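Local atomic coordinates of glutaredoxin (Grx-1) (Archaeoglobus fulgidus, PDB entry 3IC4), a protein that probably acts as a small thiol-disulfide redox protein of the glutaredoxin family, passing electrons to and from partner proteins. Residues T21-H24 and C25-L29; I56-V59 and H60-G64; Y81-E84 and K85-L89. All coordinates share one frame; numbering follows the deposited sequence.

Interaction 1: residues T21-H24 and C25-L29; sequences TCPH and CKRTL
C22 and C25 meet side chain to side chain at the start of helix 23-35, their SG atoms 3.4 Å apart, which is well beyond a disulfide bond and fits two free thiols. C22 is the N-cap: with SG swung opposite its own backbone N (chi1 164°), the sulfur lies beside the carbonyl carbon and accepts a nearly straight hydrogen bond from C25 N, 3.3 Å from C22 SG. The first turn is also closed by K26 N, 2.9 Å from C22 O. Replacing C22 with an alanine would remove the sulfur, and C25 N would probably lose its capping acceptor while C25 SG lost its thiol neighbour.

The inward side of this turn is the close-packed one. C25 and T28 are buried, both resting on M16 of strand 15-18. T28 OG1 donates to H24 O at 2.8 Å and T28 N donates to the same oxygen from the opposite face of the carbonyl plane, so two bonds grip one acceptor.

Toward solvent the contact is looser. The bend at chi3 (-85°) folds the R27 guanidinium back, placing P23 O 3.4 Å above the centre of one face. H24 and R27 run side by side with their planes 74° apart, ND1 lying at the guanidinium edge. A water joins them, 2.8 Å from H24 ND1 and in the plane of the ring, and accepting from R27 NE.

Two cysteines separated by Pro-His, the first capping the helix and the second buried in its first turn, match the CxxC redox site of the thioredoxin fold, consistent with glutaredoxin chemistry.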
loop_
_atom_site.group_PDB
_atom_site.type_symbol
_atom_site.label_atom_id
_atom_site.label_comp_id
_atom_site.label_asym_id
_atom_site.label_seq_id
_atom_site.Cartn_x
_atom_site.Cartn_y
_atom_site.Cartn_z
ATOM N N THR A 21 0.557 13.024 -1.102
ATOM C CA THR A 21 -0.324 14.182 -1.180
ATOM C C THR A 21 -1.790 13.884 -0.979
ATOM O O THR A 21 -2.624 14.819 -0.918
ATOM C CB THR A 21 -0.102 14.856 -2.544
ATOM O OG1 THR A 21 -0.304 13.882 -3.572
ATOM C CG2 THR A 21 1.315 15.323 -2.637
ATOM N N CYS A 22 -2.141 12.621 -0.841
ATOM C CA CYS A 22 -3.564 12.253 -0.798
ATOM C C CYS A 22 -4.066 12.171 0.647
ATOM O O CYS A 22 -3.464 11.434 1.431
ATOM C CB CYS A 22 -3.735 10.915 -1.418
ATOM S SG CYS A 22 -5.315 10.044 -1.079
ATOM N N PRO A 23 -5.162 12.848 0.995
ATOM C CA PRO A 23 -5.605 12.832 2.393
ATOM C C PRO A 23 -6.145 11.504 2.883
ATOM O O PRO A 23 -6.020 11.203 4.057
ATOM C CB PRO A 23 -6.677 13.900 2.434
ATOM C CG PRO A 23 -7.194 13.960 1.062
ATOM C CD PRO A 23 -6.028 13.717 0.170
ATOM N N HIS A 24 -6.676 10.680 1.978
ATOM C CA HIS A 24 -7.099 9.310 2.347
ATOM C C HIS A 24 -5.934 8.456 2.685
ATOM O O HIS A 24 -5.968 7.699 3.629
ATOM C CB HIS A 24 -7.852 8.630 1.216
ATOM C CG HIS A 24 -8.950 9.462 0.649
ATOM N ND1 HIS A 24 -10.053 9.808 1.382
ATOM C CD2 HIS A 24 -9.141 9.968 -0.597
ATOM C CE1 HIS A 24 -10.863 10.534 0.638
ATOM N NE2 HIS A 24 -10.355 10.626 -0.584
ATOM N N CYS A 25 -4.881 8.615 1.898
ATOM C CA CYS A 25 -3.590 7.917 2.134
ATOM C C CYS A 25 -2.932 8.361 3.405
ATOM O O CYS A 25 -2.448 7.526 4.163
ATOM C CB CYS A 25 -2.626 8.127 0.994
ATOM S SG CYS A 25 -3.219 7.403 -0.541
ATOM N N LYS A 26 -2.942 9.668 3.670
ATOM C CA LYS A 26 -2.441 10.205 4.968
ATOM C C LYS A 26 -3.154 9.584 6.163
ATOM O O LYS A 26 -2.523 9.211 7.143
ATOM C CB LYS A 26 -2.572 11.732 5.047
ATOM C CG LYS A 26 -1.655 12.511 4.139
ATOM C CD LYS A 26 -1.905 14.017 4.228
ATOM C CE LYS A 26 -1.179 14.761 3.161
ATOM N NZ LYS A 26 -1.313 16.173 3.416
ATOM N N ARG A 27 -4.474 9.534 6.115
ATOM C CA ARG A 27 -5.293 8.957 7.181
ATOM C C ARG A 27 -4.942 7.460 7.408
ATOM O O ARG A 27 -4.799 6.980 8.512
ATOM C CB ARG A 27 -6.783 9.123 6.874
ATOM C CG ARG A 27 -7.328 10.494 7.159
ATOM C CD ARG A 27 -8.846 10.547 6.964
ATOM N NE ARG A 27 -9.171 10.777 5.577
ATOM C CZ ARG A 27 -9.192 11.970 4.980
ATOM N NH1 ARG A 27 -9.534 12.035 3.701
ATOM N NH2 ARG A 27 -8.890 13.111 5.581
ATOM N N THR A 28 -4.806 6.746 6.300
ATOM C CA THR A 28 -4.469 5.329 6.361
ATOM C C THR A 28 -3.069 5.120 6.969
ATOM O O THR A 28 -2.885 4.245 7.792
ATOM C CB THR A 28 -4.504 4.713 4.951
ATOM O OG1 THR A 28 -5.786 4.965 4.386
ATOM C CG2 THR A 28 -4.239 3.184 4.956
ATOM N N LEU A 29 -2.101 5.955 6.588
ATOM C CA LEU A 29 -0.767 5.900 7.186
ATOM C C LEU A 29 -0.822 6.094 8.713
ATOM O O LEU A 29 -0.174 5.385 9.478
ATOM C CB LEU A 29 0.134 6.963 6.521
ATOM C CG LEU A 29 1.572 7.062 7.097
ATOM C CD1 LEU A 29 2.390 5.979 6.507
ATOM C CD2 LEU A 29 2.230 8.404 6.855
HETATM O O HOH W 1 -10.761 8.959 3.931
#

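Interaction 2: residues I56-V59 and H60-G64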
loop_
_atom_site.group_PDB
_atom_site.type_symbol
_atom_site.label_atom_id
_atom_site.label_comp_id
_atom_site.label_asym_id
_atom_site.label_seq_id
_atom_site.Cartn_x
_atom_site.Cartn_y
_atom_site.Cartn_z
ATOM N N ILE A 56 2.236 1.174 -10.288
ATOM C CA ILE A 56 0.813 1.368 -10.670
ATOM C C ILE A 56 0.144 0.061 -11.162
ATOM O O ILE A 56 -0.989 -0.281 -10.790
ATOM C CB ILE A 56 0.600 2.574 -11.651
ATOM C CG1 ILE A 56 0.940 3.893 -10.928
ATOM C CG2 ILE A 56 -0.899 2.599 -12.067
ATOM C CD1 ILE A 56 1.189 5.134 -11.815
ATOM N N GLU A 57 0.851 -0.686 -11.996
ATOM C CA GLU A 57 0.315 -1.929 -12.502
ATOM C C GLU A 57 0.201 -2.941 -11.385
ATOM O O GLU A 57 -0.762 -3.718 -11.348
ATOM C CB GLU A 57 1.135 -2.448 -13.685
ATOM C CG GLU A 57 0.883 -1.656 -15.028
ATOM C CD GLU A 57 -0.588 -1.240 -15.317
ATOM O OE1 GLU A 57 -1.564 -2.000 -15.054
ATOM O OE2 GLU A 57 -0.754 -0.099 -15.800
ATOM N N LYS A 58 1.118 -2.886 -10.439
ATOM C CA LYS A 58 1.045 -3.762 -9.254
ATOM C C LYS A 58 -0.165 -3.507 -8.352
ATOM O O LYS A 58 -0.870 -4.450 -7.953
ATOM C CB LYS A 58 2.305 -3.625 -8.468
ATOM C CG LYS A 58 2.393 -4.467 -7.190
ATOM C CD LYS A 58 2.280 -5.893 -7.487
ATOM C CE LYS A 58 3.121 -6.768 -6.584
ATOM N NZ LYS A 58 3.214 -8.132 -7.157
ATOM N N VAL A 59 -0.419 -2.258 -8.057
ATOM C CA VAL A 59 -1.606 -1.808 -7.341
ATOM C C VAL A 59 -2.882 -2.363 -8.041
ATOM O O VAL A 59 -3.772 -2.854 -7.395
ATOM C CB VAL A 59 -1.641 -0.195 -7.327
ATOM C CG1 VAL A 59 -3.050 0.378 -7.349
ATOM C CG2 VAL A 59 -0.880 0.354 -6.204
ATOM N N HIS A 60 -2.921 -2.262 -9.362
ATOM C CA HIS A 60 -4.052 -2.721 -10.161
ATOM C C HIS A 60 -4.190 -4.210 -10.064
ATOM O O HIS A 60 -5.298 -4.741 -9.960
ATOM C CB HIS A 60 -3.915 -2.270 -11.576
ATOM C CG HIS A 60 -4.965 -2.824 -12.464
ATOM N ND1 HIS A 60 -4.795 -3.984 -13.182
ATOM C CD2 HIS A 60 -6.226 -2.404 -12.710
ATOM C CE1 HIS A 60 -5.898 -4.258 -13.853
ATOM N NE2 HIS A 60 -6.797 -3.319 -13.571
ATOM N N SER A 61 -3.069 -4.918 -10.056
ATOM C CA SER A 61 -3.112 -6.365 -9.959
ATOM C C SER A 61 -3.621 -6.835 -8.602
ATOM O O SER A 61 -4.163 -7.920 -8.515
ATOM C CB SER A 61 -1.734 -6.918 -10.241
ATOM O OG SER A 61 -0.887 -6.865 -9.126
ATOM N N ILE A 62 -3.489 -6.008 -7.559
ATOM C CA ILE A 62 -4.013 -6.318 -6.220
ATOM C C ILE A 62 -5.522 -5.910 -6.081
ATOM O O ILE A 62 -6.343 -6.723 -5.732
ATOM C CB ILE A 62 -3.243 -5.619 -5.157
ATOM C CG1 ILE A 62 -1.776 -6.110 -5.161
ATOM C CG2 ILE A 62 -3.931 -5.842 -3.847
ATOM C CD1 ILE A 62 -0.798 -5.154 -4.511
ATOM N N SER A 63 -5.892 -4.676 -6.408
ATOM C CA SER A 63 -7.264 -4.181 -6.122
ATOM C C SER A 63 -8.228 -4.219 -7.333
ATOM O O SER A 63 -9.415 -4.043 -7.149
ATOM C CB SER A 63 -7.233 -2.700 -5.658
ATOM O OG SER A 63 -6.851 -1.827 -6.737
ATOM N N GLY A 64 -7.700 -4.386 -8.550
ATOM C CA GLY A 64 -8.502 -4.294 -9.747
ATOM C C GLY A 64 -8.837 -2.907 -10.141
ATOM O O GLY A 64 -9.507 -2.705 -11.140
HETATM O O HOH W 2 0.112 -9.067 -7.096
#
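The S61 hydroxyl folds back onto the backbone carbonyl of K58 near the end of helix 49-63. Among the hydrogen bonds, S61 OG donates to K58 O at 2.7 Å, arriving at a C=O...O angle of 123°, well off the carbonyl axis. The torsion explains the reach: chi1 of 82° sets OG between the backbone N and the carbonyl carbon, facing back down the helix. I62 N also donates to K58 O, so this oxygen accepts from a main-chain and a side-chain donor at once. At the next residue, V59 O takes a nearly straight bond from S63 N at 3.0 Å and a weak one from I62 N. S63 OG approaches V59 O at 3.3 Å, a weak contact, and not settled because the hydroxyl also hydrogen-bonds with S65 OG beyond the helix.

Water extends the polar side. A single molecule accepts from K58 NZ and donates to S61 OG, 3.2 Å from each, bridging the lysine end to the serine.

Carbon-to-oxygen packing is looser. The bent K58 chain carries CD to 3.7 Å from S61 OG, and I62 CD1 lies 3.5 Å from K58 O.

A polar and aromatic group gathers round Y66. E57 OE1 lies 4.2 Å from H60 CB, and each side chain has its stronger partner in Y66: E57 OE1 bonds its hydroxyl and the H60 ring stacks on its ring.

The helix ends at S63, and G64 leaves it with positive phi (77°), its N bonding H60 O. V59 and I62 face the sheet: both touch Y17 of strand 15-18, and I62 continues onto V70 and V72 of strand 70-73 and H77 of strand 76-79.

Interaction 3: residues Y81-E84 and K85-L89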
loop_
_atom_site.group_PDB
_atom_site.type_symbol
_atom_site.label_atom_id
_atom_site.label_comp_id
_atom_site.label_asym_id
_atom_site.label_seq_id
_atom_site.Cartn_x
_atom_site.Cartn_y
_atom_site.Cartn_z
ATOM N N TYR A 81 -9.546 4.227 2.601
ATOM C CA TYR A 81 -9.539 4.389 4.023
ATOM C C TYR A 81 -10.864 3.997 4.645
ATOM O O TYR A 81 -11.922 4.674 4.470
ATOM C CB TYR A 81 -9.218 5.830 4.407
ATOM C CG TYR A 81 -9.174 6.054 5.890
ATOM C CD1 TYR A 81 -8.167 5.511 6.661
ATOM C CD2 TYR A 81 -10.121 6.824 6.539
ATOM C CE1 TYR A 81 -8.139 5.697 8.004
ATOM C CE2 TYR A 81 -10.049 7.069 7.891
ATOM C CZ TYR A 81 -9.073 6.501 8.614
ATOM O OH TYR A 81 -8.992 6.766 9.986
ATOM N N ASN A 82 -10.891 2.848 5.260
ATOM C CA ASN A 82 -12.069 2.386 5.983
ATOM C C ASN A 82 -11.551 1.749 7.228
ATOM O O ASN A 82 -10.896 0.711 7.150
ATOM C CB ASN A 82 -12.828 1.326 5.216
ATOM C CG ASN A 82 -14.066 0.800 5.993
ATOM O OD1 ASN A 82 -13.967 -0.056 6.858
ATOM N ND2 ASN A 82 -15.232 1.338 5.660
ATOM N N GLU A 83 -11.870 2.341 8.368
ATOM C CA GLU A 83 -11.220 1.877 9.604
ATOM C C GLU A 83 -11.608 0.461 10.006
ATOM O O GLU A 83 -10.784 -0.327 10.453
ATOM C CB GLU A 83 -11.592 2.802 10.718
ATOM C CG GLU A 83 -10.917 4.132 10.706
ATOM C CD GLU A 83 -11.093 4.811 12.057
ATOM O OE1 GLU A 83 -10.131 4.730 12.877
ATOM O OE2 GLU A 83 -12.195 5.369 12.287
ATOM N N GLU A 84 -12.882 0.154 9.869
ATOM C CA GLU A 84 -13.380 -1.162 10.219
ATOM C C GLU A 84 -12.687 -2.235 9.367
ATOM O O GLU A 84 -12.195 -3.216 9.887
ATOM C CB GLU A 84 -14.907 -1.196 10.009
ATOM C CG GLU A 84 -15.746 -0.128 10.822
ATOM C CD GLU A 84 -15.287 1.403 10.697
ATOM O OE1 GLU A 84 -15.195 1.971 9.543
ATOM O OE2 GLU A 84 -15.041 2.034 11.789
ATOM N N LYS A 85 -12.622 -2.023 8.065
ATOM C CA LYS A 85 -11.988 -2.963 7.151
ATOM C C LYS A 85 -10.490 -3.073 7.392
ATOM O O LYS A 85 -9.938 -4.177 7.347
ATOM C CB LYS A 85 -12.254 -2.568 5.698
ATOM C CG LYS A 85 -13.686 -2.918 5.215
ATOM C CD LYS A 85 -13.777 -2.915 3.673
ATOM C CE LYS A 85 -13.947 -1.495 3.126
ATOM N NZ LYS A 85 -14.537 -1.415 1.669
ATOM N N LEU A 86 -9.830 -1.955 7.702
ATOM C CA LEU A 86 -8.410 -2.007 8.016
ATOM C C LEU A 86 -8.142 -2.774 9.325
ATOM O O LEU A 86 -7.237 -3.558 9.378
ATOM C CB LEU A 86 -7.801 -0.581 8.054
ATOM C CG LEU A 86 -7.704 0.176 6.710
ATOM C CD1 LEU A 86 -7.449 1.720 6.834
ATOM C CD2 LEU A 86 -6.615 -0.436 5.875
ATOM N N LYS A 87 -8.942 -2.552 10.371
ATOM C CA LYS A 87 -8.790 -3.288 11.636
ATOM C C LYS A 87 -8.997 -4.772 11.385
ATOM O O LYS A 87 -8.162 -5.551 11.745
ATOM C CB LYS A 87 -9.793 -2.801 12.684
ATOM C CG LYS A 87 -9.489 -1.401 13.200
ATOM C CD LYS A 87 -10.672 -0.831 14.026
ATOM C CE LYS A 87 -10.442 0.675 14.366
ATOM N NZ LYS A 87 -11.333 1.280 15.390
ATOM N N GLU A 88 -10.032 -5.145 10.633
ATOM C CA GLU A 88 -10.226 -6.548 10.268
ATOM C C GLU A 88 -9.023 -7.166 9.486
ATOM O O GLU A 88 -8.587 -8.295 9.761
ATOM C CB GLU A 88 -11.523 -6.680 9.470
ATOM C CG GLU A 88 -11.786 -8.080 9.008
ATOM C CD GLU A 88 -11.554 -9.118 10.093
ATOM O OE1 GLU A 88 -12.204 -8.983 11.161
ATOM O OE2 GLU A 88 -10.741 -10.073 9.875
ATOM N N LEU A 89 -8.493 -6.424 8.511
ATOM C CA LEU A 89 -7.355 -6.883 7.739
ATOM C C LEU A 89 -6.164 -7.153 8.652
ATOM O O LEU A 89 -5.530 -8.194 8.549
ATOM C CB LEU A 89 -6.946 -5.856 6.672
ATOM C CG LEU A 89 -5.760 -6.208 5.750
ATOM C CD1 LEU A 89 -6.108 -7.347 4.826
ATOM C CD2 LEU A 89 -5.353 -4.999 4.960
HETATM O O HOH W 3 -13.881 0.596 13.622
#
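An N-cap contact joins N82 to K85 at the start of helix 83-91, the C-terminal helix of this thioredoxin-like fold, which packs against strands 70-73 and 76-79 and against helix 23-35. The capping geometry is well defined. N82 OD1 accepts from K85 N at 2.7 Å, with the donor in the plane of the amide carbonyl and an N-H...O angle of 165°. It gets there because N82 CG stands opposite the backbone N (chi1 179°), which carries the amide over the first turn. The main chain then takes over, with L86 N donating to N82 O, K87 N to E83 O and E88 N to E84 O.

Across the cap, the K85 side chain crosses that of N82 at about a right angle. Bent at chi3 (-81°), it brings CE to 3.7 Å from N82 CG, so methylene carbon lies against the amide while the ammonium end leads away; a bound magnesium ion is about 4 Å from this side chain.

The apolar side carries the packing onto the body of the protein. Y81 CD1 meets L86 CD1 at 3.9 Å, the two side chains again crossing nearly at right angles. Y81 also rests on R27 and T28 of helix 23-35, while buried L86 reaches F31 there, V71 and V78.

Acidic and basic groups line the outer face without forming a salt bridge: E83 OE1 lies 4.4 Å from K87 NZ. E84 and K87 are linked instead through one water, which donates to E84 OE2 at 2.6 Å and accepts from K87 NZ at 3.2 Å.

In the fold
From the N terminus the three contacts come in series, none nested in or crossing another, and each joins neighbouring turns of one helix instead of closing a long loop. Interaction 1 opens helix 23-35, between strands 15-18 and 40-43 of a beta-alpha-beta unit. Interaction 2 ends helix 49-63, ahead of strand 70-73; its nearest atoms stay about 9 Å from either of the others. Interaction 3 starts helix 83-91 after strand 76-79. Interactions 1 and 3 do touch: T28 OG1 is 3.3 Å from Y81 CD1, and T28 CG2 packs on L86 CD1, tying the first and last helices together beside the four-stranded sheet.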